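Local coordinates for ApeI dehydratase-like domain-containing protein (Pectobacterium atrosepticum, PDB 3ESI), which is of unknown function but, as an ApeI dehydratase-like protein of the HotDog clan, may act as a dehydratase on a thioester-linked acyl chain, at residues 40-45 against 75-80; 50-55 against 97-102; 69-74 against 114-119. One frame throughout, in Å; residues are numbered along the deposited sequence.

Interaction 1 (40-45 against 75-80)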
loop_
_atom_site.group_PDB
_atom_site.type_symbol
_atom_site.label_atom_id
_atom_site.label_comp_id
_atom_site.label_asym_id
_atom_site.label_seq_id
_atom_site.Cartn_x
_atom_site.Cartn_y
_atom_site.Cartn_z
ATOM N N GLN A 40 -7.565 -0.951 -5.528
ATOM C CA GLN A 40 -8.247 -1.896 -4.643
ATOM C C GLN A 40 -8.633 -1.094 -3.414
ATOM O O GLN A 40 -8.045 -1.244 -2.347
ATOM C CB GLN A 40 -7.313 -3.030 -4.220
ATOM C CG GLN A 40 -6.597 -3.738 -5.351
ATOM C CD GLN A 40 -5.588 -4.741 -4.831
ATOM O OE1 GLN A 40 -5.957 -5.711 -4.170
ATOM N NE2 GLN A 40 -4.305 -4.504 -5.110
ATOM N N PRO A 41 -9.644 -0.239 -3.542
ATOM C CA PRO A 41 -10.042 0.567 -2.394
ATOM C C PRO A 41 -10.585 -0.163 -1.173
ATOM O O PRO A 41 -11.451 -1.041 -1.264
ATOM C CB PRO A 41 -11.054 1.545 -2.999
ATOM C CG PRO A 41 -11.728 0.711 -4.045
ATOM C CD PRO A 41 -10.561 -0.034 -4.682
ATOM N N LEU A 42 -10.025 0.210 -0.028
ATOM C CA LEU A 42 -10.446 -0.299 1.267
ATOM C C LEU A 42 -9.946 0.700 2.302
ATOM O O LEU A 42 -8.947 1.376 2.083
ATOM C CB LEU A 42 -9.899 -1.693 1.555
ATOM C CG LEU A 42 -8.413 -1.933 1.789
ATOM C CD1 LEU A 42 -8.248 -3.098 2.784
ATOM C CD2 LEU A 42 -7.727 -2.219 0.460
ATOM N N LEU A 43 -10.657 0.808 3.414
ATOM C CA LEU A 43 -10.292 1.741 4.463
ATOM C C LEU A 43 -8.995 1.319 5.166
ATOM O O LEU A 43 -8.994 0.391 5.984
ATOM C CB LEU A 43 -11.420 1.821 5.481
ATOM C CG LEU A 43 -11.421 3.099 6.305
ATOM C CD1 LEU A 43 -11.660 4.271 5.362
ATOM C CD2 LEU A 43 -12.499 3.023 7.376
ATOM N N PRO A 44 -7.877 2.007 4.867
ATOM C CA PRO A 44 -6.596 1.666 5.497
ATOM C C PRO A 44 -6.570 1.849 7.011
ATOM O O PRO A 44 -7.423 2.533 7.594
ATOM C CB PRO A 44 -5.603 2.581 4.782
ATOM C CG PRO A 44 -6.430 3.785 4.452
ATOM C CD PRO A 44 -7.731 3.173 3.974
ATOM N N GLY A 45 -5.575 1.228 7.635
ATOM C CA GLY A 45 -5.408 1.312 9.075
ATOM C C GLY A 45 -5.232 2.720 9.613
ATOM O O GLY A 45 -5.725 3.023 10.696
ATOM N N GLN A 75 -9.562 -7.863 10.786
ATOM C CA GLN A 75 -10.155 -9.137 10.394
ATOM C C GLN A 75 -10.892 -9.087 9.070
ATOM O O GLN A 75 -10.898 -10.063 8.331
ATOM C CB GLN A 75 -11.115 -9.626 11.479
ATOM C CG GLN A 75 -10.702 -9.191 12.866
ATOM C CD GLN A 75 -11.429 -9.934 13.957
ATOM O OE1 GLN A 75 -11.391 -9.531 15.124
ATOM N NE2 GLN A 75 -12.088 -11.036 13.594
ATOM N N GLN A 76 -11.519 -7.958 8.772
ATOM C CA GLN A 76 -12.264 -7.838 7.533
ATOM C C GLN A 76 -12.055 -6.465 6.921
ATOM O O GLN A 76 -12.115 -5.452 7.616
ATOM C CB GLN A 76 -13.757 -8.051 7.799
ATOM C CG GLN A 76 -14.480 -8.786 6.694
ATOM C CD GLN A 76 -14.215 -10.286 6.731
ATOM O OE1 GLN A 76 -14.169 -10.948 5.689
ATOM N NE2 GLN A 76 -14.054 -10.831 7.934
ATOM N N PRO A 77 -11.796 -6.411 5.609
ATOM C CA PRO A 77 -11.590 -5.118 4.953
ATOM C C PRO A 77 -12.901 -4.334 4.922
ATOM O O PRO A 77 -13.985 -4.919 4.862
ATOM C CB PRO A 77 -11.130 -5.509 3.552
ATOM C CG PRO A 77 -10.496 -6.850 3.759
ATOM C CD PRO A 77 -11.464 -7.514 4.696
ATOM N N ILE A 78 -12.792 -3.015 4.976
ATOM C CA ILE A 78 -13.948 -2.140 4.954
ATOM C C ILE A 78 -13.982 -1.472 3.583
ATOM O O ILE A 78 -13.098 -0.693 3.243
ATOM C CB ILE A 78 -13.829 -1.086 6.063
ATOM C CG1 ILE A 78 -13.793 -1.791 7.426
ATOM C CG2 ILE A 78 -14.986 -0.110 5.986
ATOM C CD1 ILE A 78 -13.618 -0.882 8.622
ATOM N N LEU A 79 -15.001 -1.789 2.790
ATOM C CA LEU A 79 -15.121 -1.236 1.448
ATOM C C LEU A 79 -15.907 0.068 1.413
ATOM O O LEU A 79 -16.619 0.406 2.349
ATOM C CB LEU A 79 -15.799 -2.246 0.519
ATOM C CG LEU A 79 -15.259 -3.675 0.549
ATOM C CD1 LEU A 79 -15.906 -4.478 -0.577
ATOM C CD2 LEU A 79 -13.745 -3.666 0.406
ATOM N N PRO A 80 -15.781 0.818 0.314
ATOM C CA PRO A 80 -16.488 2.086 0.153
ATOM C C PRO A 80 -17.996 1.829 0.152
ATOM O O PRO A 80 -18.460 0.858 -0.449
ATOM C CB PRO A 80 -16.001 2.580 -1.207
ATOM C CG PRO A 80 -14.644 1.993 -1.320
ATOM C CD PRO A 80 -14.857 0.586 -0.807
HETATM O O HOH W 1 -10.333 -2.212 5.622
#

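Interaction 2 (50-55 against 97-102)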
loop_
_atom_site.group_PDB
_atom_site.type_symbol
_atom_site.label_atom_id
_atom_site.label_comp_id
_atom_site.label_asym_id
_atom_site.label_seq_id
_atom_site.Cartn_x
_atom_site.Cartn_y
_atom_site.Cartn_z
ATOM N N ASP A 50 -7.307 6.920 12.992
ATOM C CA ASP A 50 -7.632 8.334 13.032
ATOM C C ASP A 50 -9.058 8.566 13.491
ATOM O O ASP A 50 -9.286 9.356 14.402
ATOM C CB ASP A 50 -7.416 8.963 11.650
ATOM C CG ASP A 50 -7.795 10.430 11.612
ATOM O OD1 ASP A 50 -7.347 11.185 12.487
ATOM O OD2 ASP A 50 -8.538 10.838 10.706
ATOM N N TRP A 51 -10.017 7.893 12.856
ATOM C CA TRP A 51 -11.415 8.035 13.241
ATOM C C TRP A 51 -11.593 7.635 14.702
ATOM O O TRP A 51 -12.317 8.302 15.452
ATOM C CB TRP A 51 -12.318 7.160 12.364
ATOM C CG TRP A 51 -12.321 7.544 10.931
ATOM C CD1 TRP A 51 -11.652 8.579 10.366
ATOM C CD2 TRP A 51 -13.044 6.904 9.874
ATOM N NE1 TRP A 51 -11.912 8.632 9.020
ATOM C CE2 TRP A 51 -12.764 7.613 8.689
ATOM C CE3 TRP A 51 -13.905 5.796 9.814
ATOM C CZ2 TRP A 51 -13.313 7.259 7.452
ATOM C CZ3 TRP A 51 -14.450 5.443 8.591
ATOM C CH2 TRP A 51 -14.152 6.175 7.421
ATOM N N VAL A 52 -10.941 6.552 15.115
ATOM C CA VAL A 52 -11.043 6.110 16.506
ATOM C C VAL A 52 -10.569 7.230 17.437
ATOM O O VAL A 52 -11.238 7.574 18.407
ATOM C CB VAL A 52 -10.202 4.829 16.765
ATOM C CG1 VAL A 52 -10.084 4.576 18.246
ATOM C CG2 VAL A 52 -10.867 3.621 16.103
ATOM N N MET A 53 -9.430 7.826 17.106
ATOM C CA MET A 53 -8.872 8.893 17.919
ATOM C C MET A 53 -9.712 10.173 17.949
ATOM O O MET A 53 -9.824 10.812 18.990
ATOM C CB MET A 53 -7.438 9.201 17.464
ATOM C CG MET A 53 -6.391 8.169 17.939
ATOM S SD MET A 53 -6.313 7.882 19.754
ATOM C CE MET A 53 -6.946 6.394 19.795
ATOM N N HIS A 54 -10.307 10.553 16.828
ATOM C CA HIS A 54 -11.127 11.764 16.797
ATOM C C HIS A 54 -12.362 11.637 17.707
ATOM O O HIS A 54 -12.661 12.536 18.495
ATOM C CB HIS A 54 -11.535 12.063 15.351
ATOM C CG HIS A 54 -12.519 13.180 15.205
ATOM N ND1 HIS A 54 -13.881 12.973 15.184
ATOM C CD2 HIS A 54 -12.337 14.512 15.048
ATOM C CE1 HIS A 54 -14.498 14.129 15.018
ATOM N NE2 HIS A 54 -13.583 15.079 14.933
ATOM N N TYR A 55 -13.069 10.518 17.611
ATOM C CA TYR A 55 -14.245 10.312 18.437
ATOM C C TYR A 55 -13.888 10.059 19.891
ATOM O O TYR A 55 -14.539 10.580 20.795
ATOM C CB TYR A 55 -15.092 9.155 17.889
ATOM C CG TYR A 55 -15.781 9.524 16.597
ATOM C CD1 TYR A 55 -16.636 10.622 16.545
ATOM C CD2 TYR A 55 -15.549 8.814 15.420
ATOM C CE1 TYR A 55 -17.242 11.013 15.357
ATOM C CE2 TYR A 55 -16.152 9.198 14.214
ATOM C CZ TYR A 55 -16.997 10.304 14.195
ATOM O OH TYR A 55 -17.582 10.729 13.021
ATOM N N LEU A 97 -7.835 2.559 25.859
ATOM C CA LEU A 97 -8.980 2.816 25.014
ATOM C C LEU A 97 -9.154 1.596 24.143
ATOM O O LEU A 97 -8.247 1.211 23.407
ATOM C CB LEU A 97 -8.725 4.056 24.160
ATOM C CG LEU A 97 -9.789 4.552 23.177
ATOM C CD1 LEU A 97 -9.920 3.576 22.029
ATOM C CD2 LEU A 97 -11.118 4.725 23.890
ATOM N N THR A 98 -10.317 0.974 24.257
ATOM C CA THR A 98 -10.638 -0.205 23.470
ATOM C C THR A 98 -11.648 0.179 22.386
ATOM O O THR A 98 -12.608 0.897 22.648
ATOM C CB THR A 98 -11.211 -1.310 24.375
ATOM O OG1 THR A 98 -10.124 -1.989 25.014
ATOM C CG2 THR A 98 -12.029 -2.302 23.581
ATOM N N PHE A 99 -11.423 -0.286 21.165
ATOM C CA PHE A 99 -12.326 0.036 20.076
ATOM C C PHE A 99 -12.706 -1.201 19.294
ATOM O O PHE A 99 -12.006 -2.213 19.327
ATOM C CB PHE A 99 -11.685 1.055 19.133
ATOM C CG PHE A 99 -10.594 0.490 18.284
ATOM C CD1 PHE A 99 -10.893 -0.228 17.133
ATOM C CD2 PHE A 99 -9.258 0.680 18.632
ATOM C CE1 PHE A 99 -9.874 -0.755 16.328
ATOM C CE2 PHE A 99 -8.230 0.160 17.838
ATOM C CZ PHE A 99 -8.538 -0.560 16.682
ATOM N N SER A 100 -13.824 -1.107 18.581
ATOM C CA SER A 100 -14.294 -2.210 17.767
ATOM C C SER A 100 -15.146 -1.729 16.588
ATOM O O SER A 100 -16.097 -0.973 16.762
ATOM C CB SER A 100 -15.091 -3.178 18.635
ATOM O OG SER A 100 -15.525 -4.280 17.868
ATOM N N TYR A 101 -14.782 -2.167 15.387
ATOM C CA TYR A 101 -15.501 -1.806 14.168
ATOM C C TYR A 101 -16.230 -3.026 13.642
ATOM O O TYR A 101 -15.642 -4.099 13.530
ATOM C CB TYR A 101 -14.537 -1.351 13.061
ATOM C CG TYR A 101 -14.063 0.083 13.116
ATOM C CD1 TYR A 101 -14.858 1.128 12.642
ATOM C CD2 TYR A 101 -12.786 0.393 13.592
ATOM C CE1 TYR A 101 -14.390 2.438 12.634
ATOM C CE2 TYR A 101 -12.312 1.697 13.589
ATOM C CZ TYR A 101 -13.113 2.711 13.109
ATOM O OH TYR A 101 -12.622 3.993 13.095
ATOM N N SER A 102 -17.502 -2.869 13.302
ATOM C CA SER A 102 -18.236 -3.989 12.726
ATOM C C SER A 102 -19.045 -3.508 11.519
ATOM O O SER A 102 -19.557 -2.388 11.497
ATOM C CB SER A 102 -19.128 -4.686 13.784
ATOM O OG SER A 102 -20.241 -3.908 14.182
#

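Interaction 3 (69-74 against 114-119)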
loop_
_atom_site.group_PDB
_atom_site.type_symbol
_atom_site.label_atom_id
_atom_site.label_comp_id
_atom_site.label_asym_id
_atom_site.label_seq_id
_atom_site.Cartn_x
_atom_site.Cartn_y
_atom_site.Cartn_z
ATOM N N ILE A 69 -0.072 2.119 20.309
ATOM C CA ILE A 69 -1.002 1.067 19.920
ATOM C C ILE A 69 -0.595 -0.211 20.647
ATOM O O ILE A 69 0.409 -0.823 20.304
ATOM C CB ILE A 69 -0.936 0.802 18.384
ATOM C CG1 ILE A 69 0.535 0.783 17.910
ATOM C CG2 ILE A 69 -1.738 1.846 17.619
ATOM C CD1 ILE A 69 1.351 2.129 18.020
ATOM N N GLU A 70 -1.354 -0.613 21.661
ATOM C CA GLU A 70 -0.998 -1.829 22.373
ATOM C C GLU A 70 -1.214 -3.026 21.460
ATOM O O GLU A 70 -0.422 -3.960 21.462
ATOM C CB GLU A 70 -1.808 -1.972 23.669
ATOM C CG GLU A 70 -1.483 -3.245 24.462
ATOM C CD GLU A 70 -1.820 -3.145 25.952
ATOM O OE1 GLU A 70 -1.908 -4.205 26.616
ATOM O OE2 GLU A 70 -1.981 -2.010 26.459
ATOM N N ASN A 71 -2.281 -2.994 20.671
ATOM C CA ASN A 71 -2.563 -4.077 19.732
ATOM C C ASN A 71 -3.736 -3.751 18.816
ATOM O O ASN A 71 -4.745 -3.207 19.255
ATOM C CB ASN A 71 -2.828 -5.395 20.477
ATOM C CG ASN A 71 -3.878 -5.257 21.564
ATOM O OD1 ASN A 71 -5.034 -4.922 21.294
ATOM N ND2 ASN A 71 -3.481 -5.521 22.808
ATOM N N ILE A 72 -3.576 -4.065 17.537
ATOM C CA ILE A 72 -4.612 -3.828 16.545
ATOM C C ILE A 72 -4.795 -5.137 15.803
ATOM O O ILE A 72 -3.876 -5.937 15.725
ATOM C CB ILE A 72 -4.202 -2.745 15.529
ATOM C CG1 ILE A 72 -3.578 -1.560 16.257
ATOM C CG2 ILE A 72 -5.426 -2.265 14.755
ATOM C CD1 ILE A 72 -3.242 -0.384 15.347
ATOM N N LYS A 73 -5.977 -5.349 15.248
ATOM C CA LYS A 73 -6.255 -6.582 14.533
ATOM C C LYS A 73 -7.297 -6.325 13.441
ATOM O O LYS A 73 -8.445 -5.983 13.725
ATOM C CB LYS A 73 -6.751 -7.626 15.538
ATOM C CG LYS A 73 -7.137 -8.976 14.977
ATOM C CD LYS A 73 -7.748 -9.817 16.112
ATOM C CE LYS A 73 -8.446 -11.086 15.612
ATOM N NZ LYS A 73 -9.239 -11.744 16.704
ATOM N N PHE A 74 -6.879 -6.478 12.190
ATOM C CA PHE A 74 -7.762 -6.262 11.056
ATOM C C PHE A 74 -8.275 -7.609 10.578
ATOM O O PHE A 74 -7.518 -8.406 10.035
ATOM C CB PHE A 74 -7.001 -5.527 9.945
ATOM C CG PHE A 74 -6.525 -4.158 10.355
ATOM C CD1 PHE A 74 -7.420 -3.104 10.468
ATOM C CD2 PHE A 74 -5.194 -3.941 10.705
ATOM C CE1 PHE A 74 -7.001 -1.852 10.930
ATOM C CE2 PHE A 74 -4.764 -2.692 11.166
ATOM C CZ PHE A 74 -5.670 -1.648 11.281
ATOM N N SER A 114 -10.387 -4.409 15.540
ATOM C CA SER A 114 -10.522 -4.075 16.952
ATOM C C SER A 114 -9.134 -3.864 17.502
ATOM O O SER A 114 -8.156 -4.231 16.855
ATOM C CB SER A 114 -11.210 -5.213 17.701
ATOM O OG SER A 114 -10.590 -6.464 17.426
ATOM N N GLY A 115 -9.032 -3.264 18.679
ATOM C CA GLY A 115 -7.715 -3.063 19.239
ATOM C C GLY A 115 -7.702 -2.280 20.519
ATOM O O GLY A 115 -8.739 -1.771 20.947
ATOM N N LYS A 116 -6.524 -2.197 21.134
ATOM C CA LYS A 116 -6.355 -1.457 22.376
ATOM C C LYS A 116 -5.278 -0.409 22.165
ATOM O O LYS A 116 -4.214 -0.692 21.631
ATOM C CB LYS A 116 -5.969 -2.390 23.527
ATOM C CG LYS A 116 -5.607 -1.646 24.813
ATOM C CD LYS A 116 -5.814 -2.498 26.069
ATOM C CE LYS A 116 -5.087 -3.831 25.981
ATOM N NZ LYS A 116 -5.271 -4.630 27.228
ATOM N N ILE A 117 -5.569 0.808 22.592
ATOM C CA ILE A 117 -4.646 1.912 22.440
ATOM C C ILE A 117 -4.371 2.532 23.807
ATOM O O ILE A 117 -5.265 2.597 24.659
ATOM C CB ILE A 117 -5.262 2.965 21.504
ATOM C CG1 ILE A 117 -5.491 2.336 20.129
ATOM C CG2 ILE A 117 -4.375 4.191 21.415
ATOM C CD1 ILE A 117 -6.254 3.221 19.189
ATOM N N LYS A 118 -3.132 2.963 24.028
ATOM C CA LYS A 118 -2.774 3.595 25.287
ATOM C C LYS A 118 -2.799 5.089 25.014
ATOM O O LYS A 118 -2.324 5.522 23.967
ATOM C CB LYS A 118 -1.363 3.177 25.727
ATOM C CG LYS A 118 -1.146 1.668 25.901
ATOM C CD LYS A 118 -1.899 1.094 27.104
ATOM C CE LYS A 118 -1.402 1.682 28.422
ATOM N NZ LYS A 118 -2.147 1.118 29.580
ATOM N N LEU A 119 -3.369 5.865 25.933
ATOM C CA LEU A 119 -3.423 7.321 25.786
ATOM C C LEU A 119 -2.681 7.971 26.959
ATOM O O LEU A 119 -2.417 7.315 27.967
ATOM C CB LEU A 119 -4.876 7.815 25.764
ATOM C CG LEU A 119 -5.873 7.226 24.750
ATOM C CD1 LEU A 119 -7.189 8.004 24.850
ATOM C CD2 LEU A 119 -5.312 7.290 23.331
#

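Interaction 1 (40-45 against 75-80)
Leu42 and Leu43 run against Pro77 and Ile78, and the carbonyl of Ile78 takes the direct hydrogen bond between the two loops. Leu43 N donates to Ile78 O at 2.9 Å with an N-H...O angle of 163°; the donor lies in the carbonyl plane. The same oxygen takes a CA-H contact from Leu42 CA at 3.3 Å. A water bridges the two backbones, donating at 2.9 Å to Leu43 O, which also accepts from Gln48 NE2, and accepting from Ile78 N at 2.7 Å.

The Leu42 side chain starts beside this bond: CB lies 3.8 Å from Ile78 O and more loosely near the CD2 methyl of Leu79. With chi1 at 68°, CG sits between the backbone N and the carbonyl carbon, and beyond it CD1 reaches Pro77 CB at 3.8 Å, the side chains crossing obliquely. Leu43 and Ile78 meet CB to CB at 3.8 Å. At the far end, the rings of Pro41 and Pro80 cross at about a right angle, Pro41 CB against Pro80 CG.

The contact ties the loop entering the central helix 45-59 of the hotdog fold to the loop leaving strand 64-74, outermost in the chain's sheet. Leu42 and Leu79 pack on Leu42 and Gln76 of the second subunit, while Leu43 packs on Trp51 of the helix, and Ile78 on Gln48 and on Ala112 of strand 108-121.

Interaction 2 (50-55 against 97-102)
Tyr101 OH ends its reach from the strand among Trp51 and Val52 of the helix, and its hydrogen bond goes to the backbone carbonyl of Gln48, one turn earlier. Around that polar bond the contacts are with carbon: Trp51 CB lies 3.3 Å from Tyr101 OH, and Val52 CG2 lies 3.5 Å from the same oxygen. The phenol therefore enters the buried layer with its hydroxyl already paired. The side chains of Trp51 and Tyr101 cross at about a right angle, and Trp51 NE1 turns elsewhere, to the carbonyl of Met1.

Val52 carries most of the contact, and its two methyls divide the work. CG2, anti to the carbonyl carbon, comes 3.5 Å from Tyr101 CE2 and also stands over one face of Phe99, 4.1 Å from the ring centroid and 22° off the normal, a CH-pi contact. CG1, anti to the backbone N (chi1 168°), reaches Leu97 CD1 at 3.9 Å and touches Phe99 CB as well.

This is the central packing of a hotdog fold, in which an antiparallel sheet wraps one long helix. The evidence is geometric: the axes of the short segments 50-55 and 97-102 approach to 10.1 Å, their directions differ by 125°, and every touching residue is buried. Leu97, Phe99 and Tyr101 send their side chains to the helix, whereas Thr98 and Ser100 turn to the other face of the sheet. Farther along the helix, Met53 packs on Ile117 and Leu119 of strand 108-121, and Tyr55 on Leu22 and Leu24 of strand 17-25.

Interaction 3 (69-74 against 114-119)
Asn71 and Lys116 exchange backbone hydrogen bonds at the centre of an antiparallel strand pair. Lys116 N donates to Asn71 O at 2.8 Å, and Asn71 N returns a bond to Lys116 O at 3.2 Å. Lys73 and Ser114 form the next hydrogen-bonded pair, with Lys73 N to Ser114 O at 2.9 Å and Ser114 N to Lys73 O at 3.1 Å. Between them Ile72 stands opposite Gly115 as a non-hydrogen-bonded pair, CA to CA 4.2 Å. On the far side the register slips by one: Glu70 and Asn71 both face Lys116, a classic beta bulge, and Glu70 N adds a weak bond to Lys116 O.

The Asn71 side chain joins in: with CG between the backbone N and the carbonyl carbon (chi1 52°), OD1 turns back to Lys116 N at 3.1 Å, a weak bond.

The charged side chains form a separate set of contacts. Glu70, extended with CG anti to the backbone N, lies alongside Lys116 and points the same way; Lys116 bends at chi3, and its NZ comes 3.4 Å from Glu70 OE1 in a salt bridge. Glu70 OE2 lies 3.2 Å from Lys118 CD, but the Lys118 ammonium stays beyond salt-bridge distance of Glu70 and bonds to the carbonyl of Lys94.

Strand 64-74 is outermost in the chain's sheet, and its Ile69 and Ile72 pack on His36 and Phe37 of the third subunit, respectively. The register thus rests on backbone bonds, while the salt bridge of exposed Glu70 is probably screened by solvent.

Overall arrangement
Interaction 2 is the core contact, all its touching residues buried; interaction 1 is partly buried and interaction 3 lies at the surface. Interactions 2 and 3 share one sheet, since strands 96-105 and 108-121 are neighbours in it: Leu97 O and Ile117 N probably hydrogen-bond, and Phe99 packs on Ser114. Their centres are about 9 Å apart, whereas that of interaction 1 lies about 15 and 17 Å from these two. Interaction 1 joins the loops flanking the same helix and strand 64-74, with Gly45 on Phe74. Chemistry follows place: apolar and aromatic packing inside, strand pairing with charges outside, and a backbone bond, a bridging water and proline, leucine and isoleucine packing between loops.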